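Local coordinates for putative nucleoside-diphosphate-sugar epimerase (Staphylococcus aureus subsp. aureus, PDB 3E48), which is of unknown function but probably binds a nicotinamide dinucleotide in a Rossmann-type fold, as nucleoside-diphosphate-sugar epimerases do, at residues L160-Y171 and S198-A208. Residues are numbered along the deposited sequence; the frame is centred on the assembly and turned at random.
Sequences LIYPAGDGRINY and SGYSYDMKELA
Arg-168 NH1 and Glu-206 OE1 form a salt bridge of 3.2 Å, the guanidinium reaching the oxygen from above the carboxylate plane, with the two planes 52° apart. That oxygen also accepts from Asp-203 N on its anti lone pair, one half of the capping box with which Asp-203 and Glu-206 start helix 204-215, so strand 168-172 is tied to the helix start through a capping residue. Farther along the strands, the side-chain amide of Asn-170 bridges two partners. With CG anti to the backbone N (chi1 -169°), its OD1 takes Gly-199 N in the carbonyl plane at 2.9 Å, while ND2 gives a hydrogen, within the amide plane, to Ser-201 OG at 3.0 Å; Asp-256 also bonds that hydroxyl. Beneath these side chains the backbones pair antiparallel: Ile-169 and Tyr-202 exchange bonds, as do Tyr-171 and Tyr-200, with Tyr-171 N 2.8 Å from Tyr-200 O. Opposite Tyr-171, Gly-199 and Tyr-200 make a classic beta bulge. A water accepts from Met-204 N and donates to the carbonyls of Gly-165 and Gly-167, joining the type II' turn to the helix start.

Met-204, present as selenomethionine, packs against Tyr-162, Ala-164 and Ile-169: SE lies 3.9 Å from Tyr-162 CD2 in an oblique Met-aromatic contact, and CE lies 3.8 Å from Ile-169 CD1. Leu-207 CD1 comes 3.5 Å from Tyr-171 OH, the side chains crossing at about a right angle, and Leu-160 CD2 packs on Leu-207 CB.

The antiparallel pair belongs to the mixed sheet, where both strands also pair with strand 134-143; helix 147-157 packs on Leu-160, Tyr-162 and Leu-207, and helix 226-231 meets Tyr-162.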
ATOM      1  N   LEU B 160     -23.874 -18.916  10.780  1.00 17.30           N
ATOM      2  CA  LEU B 160     -22.686 -18.077  10.655  1.00 14.26           C
ATOM      3  C   LEU B 160     -22.916 -17.433   9.289  1.00 14.10           C
ATOM      4  O   LEU B 160     -23.019 -18.140   8.285  1.00 19.60           O
ATOM      5  CB  LEU B 160     -21.423 -18.940  10.627  1.00 14.93           C
ATOM      6  CG  LEU B 160     -20.094 -18.183  10.547  1.00 10.11           C
ATOM      7  CD1 LEU B 160     -19.886 -17.371  11.820  1.00 10.86           C
ATOM      8  CD2 LEU B 160     -18.957 -19.182  10.359  1.00 15.99           C
ATOM      9  N   ILE B 161     -23.002 -16.108   9.245  1.00 15.97           N
ATOM     10  CA  ILE B 161     -23.292 -15.414   7.992  1.00 16.98           C
ATOM     11  C   ILE B 161     -22.167 -14.661   7.281  1.00 15.93           C
ATOM     12  O   ILE B 161     -22.421 -13.975   6.284  1.00 13.68           O
ATOM     13  CB  ILE B 161     -24.463 -14.426   8.188  1.00 15.51           C
ATOM     14  CG1 ILE B 161     -24.069 -13.335   9.186  1.00 18.71           C
ATOM     15  CG2 ILE B 161     -25.689 -15.177   8.694  1.00 17.48           C
ATOM     16  CD1 ILE B 161     -25.125 -12.267   9.380  1.00 19.54           C
ATOM     17  N   TYR B 162     -20.940 -14.774   7.776  1.00 12.55           N
ATOM     18  CA  TYR B 162     -19.817 -14.087   7.139  1.00 14.09           C
ATOM     19  C   TYR B 162     -19.774 -14.393   5.641  1.00 11.68           C
ATOM     20  O   TYR B 162     -19.721 -15.550   5.236  1.00 15.68           O
ATOM     21  CB  TYR B 162     -18.488 -14.512   7.770  1.00  9.77           C
ATOM     22  CG  TYR B 162     -18.299 -14.125   9.222  1.00 11.73           C
ATOM     23  CD1 TYR B 162     -18.610 -12.842   9.676  1.00 15.11           C
ATOM     24  CD2 TYR B 162     -17.729 -15.020  10.126  1.00 12.61           C
ATOM     25  CE1 TYR B 162     -18.347 -12.462  10.997  1.00 15.00           C
ATOM     26  CE2 TYR B 162     -17.463 -14.651  11.439  1.00 18.33           C
ATOM     27  CZ  TYR B 162     -17.769 -13.375  11.869  1.00 12.05           C
ATOM     28  OH  TYR B 162     -17.470 -13.014  13.165  1.00 14.27           O
ATOM     29  N   PRO B 163     -19.802 -13.350   4.797  1.00 15.06           N
ATOM     30  CA  PRO B 163     -19.761 -13.533   3.340  1.00 13.38           C
ATOM     31  C   PRO B 163     -18.336 -13.812   2.887  1.00 12.29           C
ATOM     32  O   PRO B 163     -17.729 -13.011   2.172  1.00 13.81           O
ATOM     33  CB  PRO B 163     -20.282 -12.202   2.818  1.00 16.22           C
ATOM     34  CG  PRO B 163     -19.729 -11.231   3.822  1.00 14.52           C
ATOM     35  CD  PRO B 163     -19.999 -11.932   5.143  1.00 12.35           C
ATOM     36  N   ALA B 164     -17.807 -14.955   3.309  1.00 12.48           N
ATOM     37  CA  ALA B 164     -16.440 -15.335   2.979  1.00 10.47           C
ATOM     38  C   ALA B 164     -16.358 -16.498   2.003  1.00 10.57           C
ATOM     39  O   ALA B 164     -15.286 -17.068   1.802  1.00 10.33           O
ATOM     40  CB  ALA B 164     -15.680 -15.681   4.259  1.00 14.55           C
ATOM     41  N   GLY B 165     -17.486 -16.851   1.393  1.00 14.62           N
ATOM     42  CA  GLY B 165     -17.489 -17.953   0.449  1.00 17.71           C
ATOM     43  C   GLY B 165     -16.892 -19.219   1.038  1.00 15.27           C
ATOM     44  O   GLY B 165     -17.173 -19.573   2.180  1.00 15.84           O
ATOM     45  N   ASP B 166     -16.067 -19.908   0.257  1.00 14.69           N
ATOM     46  CA  ASP B 166     -15.439 -21.140   0.717  1.00 14.78           C
ATOM     47  C   ASP B 166     -13.990 -20.870   1.122  1.00 12.82           C
ATOM     48  O   ASP B 166     -13.169 -21.785   1.200  1.00 15.81           O
ATOM     49  CB  ASP B 166     -15.493 -22.197  -0.391  1.00 22.88           C
ATOM     50  CG  ASP B 166     -16.910 -22.451  -0.885  1.00 34.88           C
ATOM     51  OD1 ASP B 166     -17.798 -22.707  -0.045  1.00 41.06           O
ATOM     52  OD2 ASP B 166     -17.136 -22.397  -2.114  1.00 39.99           O
ATOM     53  N   GLY B 167     -13.689 -19.603   1.388  1.00 13.84           N
ATOM     54  CA  GLY B 167     -12.341 -19.226   1.770  1.00 12.68           C
ATOM     55  C   GLY B 167     -11.949 -19.613   3.184  1.00 12.89           C
ATOM     56  O   GLY B 167     -12.800 -19.855   4.043  1.00 12.90           O
ATOM     57  N   ARG B 168     -10.643 -19.686   3.416  1.00 10.06           N
ATOM     58  CA  ARG B 168     -10.103 -20.021   4.725  1.00  9.79           C
ATOM     59  C   ARG B 168      -9.484 -18.745   5.289  1.00 11.96           C
ATOM     60  O   ARG B 168      -8.720 -18.065   4.602  1.00  9.22           O
ATOM     61  CB  ARG B 168      -9.039 -21.114   4.595  1.00 12.98           C
ATOM     62  CG  ARG B 168      -9.571 -22.426   4.030  1.00 16.12           C
ATOM     63  CD  ARG B 168      -8.436 -23.394   3.733  1.00 15.22           C
ATOM     64  NE  ARG B 168      -7.709 -23.770   4.940  1.00 26.24           N
ATOM     65  CZ  ARG B 168      -8.224 -24.495   5.926  1.00 31.97           C
ATOM     66  NH1 ARG B 168      -9.475 -24.930   5.853  1.00 35.22           N
ATOM     67  NH2 ARG B 168      -7.486 -24.787   6.990  1.00 40.04           N
ATOM     68  N   ILE B 169      -9.824 -18.419   6.531  1.00  8.95           N
ATOM     69  CA  ILE B 169      -9.306 -17.215   7.172  1.00  8.07           C
ATOM     70  C   ILE B 169      -8.426 -17.569   8.357  1.00  9.61           C
ATOM     71  O   ILE B 169      -8.811 -18.376   9.209  1.00  8.69           O
ATOM     72  CB  ILE B 169     -10.456 -16.303   7.675  1.00  6.93           C
ATOM     73  CG1 ILE B 169     -11.248 -15.741   6.490  1.00 11.33           C
ATOM     74  CG2 ILE B 169      -9.896 -15.146   8.492  1.00 10.83           C
ATOM     75  CD1 ILE B 169     -12.541 -15.066   6.867  1.00 31.18           C
ATOM     76  N   ASN B 170      -7.245 -16.970   8.422  1.00  5.75           N
ATOM     77  CA  ASN B 170      -6.366 -17.262   9.538  1.00  8.11           C
ATOM     78  C   ASN B 170      -6.700 -16.354  10.715  1.00  7.55           C
ATOM     79  O   ASN B 170      -6.828 -15.135  10.572  1.00  7.29           O
ATOM     80  CB  ASN B 170      -4.901 -17.119   9.137  1.00  6.09           C
ATOM     81  CG  ASN B 170      -3.967 -17.674  10.190  1.00  6.63           C
ATOM     82  OD1 ASN B 170      -3.639 -16.994  11.156  1.00  6.22           O
ATOM     83  ND2 ASN B 170      -3.552 -18.924  10.018  1.00  9.09           N
ATOM     84  N   TYR B 171      -6.853 -16.988  11.876  1.00  5.54           N
ATOM     85  CA  TYR B 171      -7.213 -16.327  13.128  1.00  5.82           C
ATOM     86  C   TYR B 171      -6.147 -16.501  14.197  1.00  8.10           C
ATOM     87  O   TYR B 171      -5.432 -17.498  14.210  1.00  6.40           O
ATOM     88  CB  TYR B 171      -8.494 -16.934  13.692  1.00  5.83           C
ATOM     89  CG  TYR B 171      -9.773 -16.502  13.032  1.00  8.83           C
ATOM     90  CD1 TYR B 171     -10.477 -15.395  13.505  1.00  6.33           C
ATOM     91  CD2 TYR B 171     -10.314 -17.230  11.972  1.00  6.05           C
ATOM     92  CE1 TYR B 171     -11.692 -15.026  12.949  1.00  6.96           C
ATOM     93  CE2 TYR B 171     -11.531 -16.867  11.402  1.00  8.61           C
ATOM     94  CZ  TYR B 171     -12.215 -15.764  11.899  1.00  9.99           C
ATOM     95  OH  TYR B 171     -13.423 -15.399  11.350  1.00 11.21           O
ATOM     96  N   SER B 198       0.611 -15.500  12.837  1.00  8.26           N
ATOM     97  CA  SER B 198      -0.575 -16.256  12.453  1.00  4.82           C
ATOM     98  C   SER B 198      -0.910 -17.334  13.482  1.00  7.84           C
ATOM     99  O   SER B 198      -0.044 -17.774  14.240  1.00  9.06           O
ATOM    100  CB  SER B 198      -0.358 -16.897  11.077  1.00  7.39           C
ATOM    101  OG  SER B 198       0.738 -17.803  11.096  1.00 10.00           O
ATOM    102  N   GLY B 199      -2.175 -17.739  13.516  1.00  8.40           N
ATOM    103  CA  GLY B 199      -2.606 -18.767  14.450  1.00  5.97           C
ATOM    104  C   GLY B 199      -3.066 -20.003  13.698  1.00 10.27           C
ATOM    105  O   GLY B 199      -2.263 -20.887  13.408  1.00 11.26           O
ATOM    106  N   TYR B 200      -4.359 -20.073  13.390  1.00  6.64           N
ATOM    107  CA  TYR B 200      -4.898 -21.206  12.647  1.00 10.69           C
ATOM    108  C   TYR B 200      -5.885 -20.748  11.583  1.00  7.28           C
ATOM    109  O   TYR B 200      -6.662 -19.814  11.800  1.00  7.94           O
ATOM    110  CB  TYR B 200      -5.598 -22.199  13.585  1.00 10.05           C
ATOM    111  CG  TYR B 200      -4.698 -22.725  14.675  1.00 11.09           C
ATOM    112  CD1 TYR B 200      -4.582 -22.052  15.890  1.00  8.03           C
ATOM    113  CD2 TYR B 200      -3.909 -23.862  14.468  1.00 16.43           C
ATOM    114  CE1 TYR B 200      -3.701 -22.489  16.870  1.00 11.52           C
ATOM    115  CE2 TYR B 200      -3.023 -24.310  15.444  1.00 15.65           C
ATOM    116  CZ  TYR B 200      -2.923 -23.617  16.641  1.00 13.64           C
ATOM    117  OH  TYR B 200      -2.032 -24.032  17.601  1.00 14.99           O
ATOM    118  N   SER B 201      -5.848 -21.410  10.430  1.00  5.91           N
ATOM    119  CA  SER B 201      -6.753 -21.089   9.330  1.00  8.74           C
ATOM    120  C   SER B 201      -7.951 -22.023   9.385  1.00 11.53           C
ATOM    121  O   SER B 201      -7.802 -23.246   9.506  1.00 14.61           O
ATOM    122  CB  SER B 201      -6.049 -21.247   7.979  1.00 10.07           C
ATOM    123  OG  SER B 201      -5.012 -20.292   7.820  1.00 10.87           O
ATOM    124  N   TYR B 202      -9.136 -21.436   9.299  1.00 10.14           N
ATOM    125  CA  TYR B 202     -10.384 -22.186   9.341  1.00 11.38           C
ATOM    126  C   TYR B 202     -11.279 -21.735   8.201  1.00 14.17           C
ATOM    127  O   TYR B 202     -11.379 -20.536   7.929  1.00 11.26           O
ATOM    128  CB  TYR B 202     -11.141 -21.899  10.638  1.00  9.69           C
ATOM    129  CG  TYR B 202     -10.383 -22.153  11.921  1.00 10.63           C
ATOM    130  CD1 TYR B 202     -10.044 -23.448  12.313  1.00 14.93           C
ATOM    131  CD2 TYR B 202     -10.060 -21.098  12.779  1.00 12.65           C
ATOM    132  CE1 TYR B 202      -9.411 -23.688  13.530  1.00 14.89           C
ATOM    133  CE2 TYR B 202      -9.426 -21.328  13.996  1.00 12.76           C
ATOM    134  CZ  TYR B 202      -9.107 -22.625  14.367  1.00 14.64           C
ATOM    135  OH  TYR B 202      -8.497 -22.860  15.576  1.00 11.13           O
ATOM    136  N   ASP B 203     -11.923 -22.677   7.522  1.00 12.84           N
ATOM    137  CA  ASP B 203     -12.858 -22.281   6.484  1.00 11.42           C
ATOM    138  C   ASP B 203     -14.087 -21.954   7.328  1.00 14.06           C
ATOM    139  O   ASP B 203     -14.126 -22.298   8.509  1.00 12.99           O
ATOM    140  CB  ASP B 203     -13.132 -23.430   5.502  1.00 17.45           C
ATOM    141  CG  ASP B 203     -13.719 -24.653   6.169  1.00 24.35           C
ATOM    142  OD1 ASP B 203     -14.007 -25.628   5.447  1.00 38.35           O
ATOM    143  OD2 ASP B 203     -13.891 -24.648   7.404  1.00 40.67           O
HETATM  144  N   MSE B 204     -15.083 -21.289   6.757  1.00 14.46           N
HETATM  145  CA  MSE B 204     -16.251 -20.927   7.553  1.00 12.40           C
HETATM  146  C   MSE B 204     -17.065 -22.120   8.042  1.00 17.91           C
HETATM  147  O   MSE B 204     -17.824 -22.011   9.006  1.00 17.17           O
HETATM  148  CB  MSE B 204     -17.144 -19.964   6.772  1.00 11.76           C
HETATM  149  CG  MSE B 204     -16.481 -18.619   6.479  1.00 13.34           C
HETATM  150 SE   MSE B 204     -15.842 -17.700   8.077  1.00 22.53          SE
HETATM  151  CE  MSE B 204     -14.009 -18.337   8.104  1.00 11.60           C
ATOM    152  N   LYS B 205     -16.902 -23.260   7.383  1.00 16.91           N
ATOM    153  CA  LYS B 205     -17.627 -24.462   7.769  1.00 16.47           C
ATOM    154  C   LYS B 205     -17.060 -24.998   9.085  1.00 17.40           C
ATOM    155  O   LYS B 205     -17.811 -25.379   9.987  1.00 17.27           O
ATOM    156  CB  LYS B 205     -17.507 -25.510   6.662  1.00 26.15           C
ATOM    157  CG  LYS B 205     -18.582 -26.573   6.687  1.00 31.27           C
ATOM    158  CD  LYS B 205     -18.535 -27.423   5.426  1.00 30.29           C
ATOM    159  CE  LYS B 205     -18.832 -26.596   4.181  1.00 34.21           C
ATOM    160  NZ  LYS B 205     -20.207 -26.021   4.200  1.00 35.58           N
ATOM    161  N   GLU B 206     -15.734 -25.021   9.197  1.00 15.94           N
ATOM    162  CA  GLU B 206     -15.084 -25.495  10.420  1.00 11.53           C
ATOM    163  C   GLU B 206     -15.345 -24.504  11.547  1.00 16.64           C
ATOM    164  O   GLU B 206     -15.542 -24.893  12.698  1.00 16.50           O
ATOM    165  CB  GLU B 206     -13.573 -25.634  10.217  1.00 15.61           C
ATOM    166  CG  GLU B 206     -13.166 -26.724   9.246  1.00 26.13           C
ATOM    167  CD  GLU B 206     -11.686 -26.678   8.928  1.00 34.17           C
ATOM    168  OE1 GLU B 206     -11.212 -25.614   8.474  1.00 26.60           O
ATOM    169  OE2 GLU B 206     -10.997 -27.703   9.120  1.00 43.49           O
ATOM    170  N   LEU B 207     -15.339 -23.218  11.212  1.00 15.26           N
ATOM    171  CA  LEU B 207     -15.579 -22.194  12.216  1.00 11.94           C
ATOM    172  C   LEU B 207     -16.955 -22.423  12.840  1.00 12.72           C
ATOM    173  O   LEU B 207     -17.109 -22.384  14.059  1.00 13.34           O
ATOM    174  CB  LEU B 207     -15.532 -20.799  11.587  1.00 16.76           C
ATOM    175  CG  LEU B 207     -14.930 -19.671  12.430  1.00 24.43           C
ATOM    176  CD1 LEU B 207     -15.264 -18.346  11.766  1.00 17.13           C
ATOM    177  CD2 LEU B 207     -15.468 -19.694  13.848  1.00 26.53           C
ATOM    178  N   ALA B 208     -17.955 -22.666  12.000  1.00 14.13           N
ATOM    179  CA  ALA B 208     -19.308 -22.894  12.490  1.00 15.18           C
ATOM    180  C   ALA B 208     -19.367 -24.135  13.383  1.00 18.92           C
ATOM    181  O   ALA B 208     -20.042 -24.131  14.414  1.00 21.06           O
ATOM    182  CB  ALA B 208     -20.275 -23.037  11.315  1.00 17.98           C
TER
HETATM  183  O   HOH W   1     -15.355 -20.678   3.948  1.00 13.02           O
HETATM  184  O   HOH W   2      -0.914 -20.257  11.221  1.00 16.51           O